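Local coordinates for chitin oligosaccahride binding protein NagB1 (Paenibacillus sp. FPU-7, PDB 7EHP) that binds chitin oligosaccharides such as N,N'-diacetylchitobiose as an extracellular solute-binding protein, probably for delivery to a membrane transporter, at residues 16-19 with 20-24. Numbering follows the deposited sequence.
With NAG (2-acetamido-2-deoxy-beta-D-glucopyranose), chain C.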
loop_
_atom_site.group_PDB
_atom_site.type_symbol
_atom_site.label_atom_id
_atom_site.label_comp_id
_atom_site.label_asym_id
_atom_site.label_seq_id
_atom_site.Cartn_x
_atom_site.Cartn_y
_atom_site.Cartn_z
ATOM N N LEU A 16 1.591 -17.517 4.840
ATOM C CA LEU A 16 0.897 -18.140 3.709
ATOM C C LEU A 16 1.289 -17.493 2.381
ATOM O O LEU A 16 1.398 -18.188 1.358
ATOM C CB LEU A 16 -0.617 -18.073 3.909
ATOM C CG LEU A 16 -1.142 -18.990 5.013
ATOM C CD1 LEU A 16 -2.577 -18.616 5.348
ATOM C CD2 LEU A 16 -1.044 -20.460 4.599
ATOM N N ARG A 17 1.538 -16.177 2.381
ATOM C CA ARG A 17 1.974 -15.509 1.152
ATOM C C ARG A 17 3.362 -15.979 0.722
ATOM O O ARG A 17 3.620 -16.128 -0.479
ATOM C CB ARG A 17 1.963 -13.992 1.335
ATOM C CG ARG A 17 0.583 -13.414 1.645
ATOM C CD ARG A 17 0.574 -11.901 1.516
ATOM N NE ARG A 17 0.431 -11.470 0.128
ATOM C CZ ARG A 17 0.267 -10.203 -0.242
ATOM N NH1 ARG A 17 0.234 -9.252 0.681
ATOM N NH2 ARG A 17 0.149 -9.882 -1.526
ATOM N N LEU A 18 4.273 -16.207 1.678
ATOM C CA LEU A 18 5.588 -16.733 1.314
ATOM C C LEU A 18 5.490 -18.186 0.862
ATOM O O LEU A 18 6.131 -18.586 -0.118
ATOM C CB LEU A 18 6.566 -16.611 2.476
ATOM C CG LEU A 18 8.005 -17.103 2.242
ATOM C CD1 LEU A 18 8.601 -16.644 0.902
ATOM C CD2 LEU A 18 8.894 -16.691 3.410
ATOM N N LYS A 19 4.693 -18.985 1.567
ATOM C CA LYS A 19 4.471 -20.364 1.153
ATOM C C LYS A 19 3.958 -20.436 -0.282
ATOM O O LYS A 19 4.352 -21.335 -1.040
ATOM C CB LYS A 19 3.503 -21.043 2.122
ATOM C CG LYS A 19 3.189 -22.490 1.780
ATOM C CD LYS A 19 4.456 -23.333 1.672
ATOM C CE LYS A 19 4.128 -24.818 1.852
ATOM N NZ LYS A 19 3.440 -25.336 0.637
ATOM N N MET A 20 3.111 -19.480 -0.692
ATOM C CA MET A 20 2.669 -19.449 -2.087
ATOM C C MET A 20 3.841 -19.149 -3.013
ATOM O O MET A 20 3.988 -19.782 -4.065
ATOM C CB MET A 20 1.542 -18.430 -2.286
ATOM C CG MET A 20 0.787 -18.571 -3.611
ATOM S SD MET A 20 -0.632 -17.451 -3.867
ATOM C CE MET A 20 0.159 -16.093 -4.743
ATOM N N LEU A 21 4.707 -18.206 -2.623
ATOM C CA LEU A 21 5.910 -17.946 -3.415
ATOM C C LEU A 21 6.775 -19.196 -3.533
ATOM O O LEU A 21 7.331 -19.475 -4.599
ATOM C CB LEU A 21 6.715 -16.800 -2.793
ATOM C CG LEU A 21 6.209 -15.403 -3.163
ATOM C CD1 LEU A 21 6.784 -14.326 -2.237
ATOM C CD2 LEU A 21 6.509 -15.071 -4.623
ATOM N N GLU A 22 6.905 -19.962 -2.445
ATOM C CA GLU A 22 7.695 -21.191 -2.490
ATOM C C GLU A 22 7.055 -22.236 -3.400
ATOM O O GLU A 22 7.767 -23.000 -4.071
ATOM C CB GLU A 22 7.876 -21.753 -1.079
ATOM C CG GLU A 22 8.743 -20.867 -0.183
ATOM C CD GLU A 22 8.638 -21.209 1.285
ATOM O OE1 GLU A 22 7.961 -22.214 1.619
ATOM O OE2 GLU A 22 9.244 -20.476 2.111
ATOM N N ASP A 23 5.718 -22.322 -3.401
ATOM C CA ASP A 23 5.045 -23.217 -4.344
ATOM C C ASP A 23 5.324 -22.790 -5.775
ATOM O O ASP A 23 5.655 -23.620 -6.635
ATOM C CB ASP A 23 3.534 -23.247 -4.087
ATOM C CG ASP A 23 3.174 -23.957 -2.797
ATOM O OD1 ASP A 23 4.089 -24.485 -2.140
ATOM O OD2 ASP A 23 1.973 -23.987 -2.436
ATOM N N ILE A 24 5.199 -21.485 -6.048
ATOM C CA ILE A 24 5.503 -20.970 -7.381
ATOM C C ILE A 24 6.949 -21.299 -7.759
ATOM O O ILE A 24 7.235 -21.696 -8.897
ATOM C CB ILE A 24 5.198 -19.454 -7.454
ATOM C CG1 ILE A 24 3.682 -19.204 -7.372
ATOM C CG2 ILE A 24 5.757 -18.858 -8.749
ATOM C CD1 ILE A 24 3.264 -17.721 -7.203
HETATM C C1 NAG C . 2.444 -5.628 0.587
HETATM C C2 NAG C . 1.597 -4.859 -0.424
HETATM C C3 NAG C . 2.097 -3.419 -0.541
HETATM C C4 NAG C . 2.299 -2.771 0.833
HETATM C C5 NAG C . 3.014 -3.728 1.797
HETATM C C6 NAG C . 3.143 -3.232 3.222
HETATM C C7 NAG C . 0.776 -6.496 -2.073
HETATM C C8 NAG C . 0.911 -7.004 -3.479
HETATM N N2 NAG C . 1.604 -5.503 -1.730
HETATM O O1 NAG C . 2.013 -6.943 0.655
HETATM O O3 NAG C . 1.179 -2.678 -1.342
HETATM O O4 NAG C . 3.195 -1.680 0.655
HETATM O O5 NAG C . 2.353 -4.999 1.846
HETATM O O6 NAG C . 4.080 -4.034 3.937
HETATM O O7 NAG C . -0.040 -6.973 -1.284
#
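K19 starts with CG opposite the backbone N (chi1 180°) and bends at chi2 and again at chi4 (73°), which carries its ammonium one turn along helix 15-31 to the carboxylate of D23. There NZ donates to the syn lone pair of OD1 at 3.0 Å, an i to i+4 salt bridge. The other oxygen of D23, OD2, is paired with R315 of helix 310-320, so this one carboxylate links two basic side chains and ties neighbouring helices together. An asparagine here, lacking the charge, would probably leave K19 and R315 without their shared anionic mate. E22 turns its carboxylate back along the helix: OE2 lies 3.6 Å from CG of L18, and OE1 lies 3.7 Å from CD of K19, whose aliphatic chain crosses it at about a right angle. The stronger partner of OE1 is R15, in a salt bridge. CD1 of L18 also packs 4.2 Å from CB of L21, and both leucines touch H7 of strand 3-7. Beneath these side chains the backbone runs in regular helical bonds, M20 N to L16 O through D23 N to K19 O. R17 leaves the helix in another direction, its chain bent at chi3 (81°), and grips the acetamido oxygen O7 of the bound NAG edge-on, in the guanidinium plane, with NH1 at 3.0 Å and NH2 at 2.9 Å. From the helix of the beta-alpha-beta unit formed by strand 3-7, helix 15-31 and strand 37-41, R17 reaches into the glycan pocket, while K19 and D23 pair on the same helix; two N-H donors converging on one acetyl oxygen are consistent with recognition of the N-acetyl group.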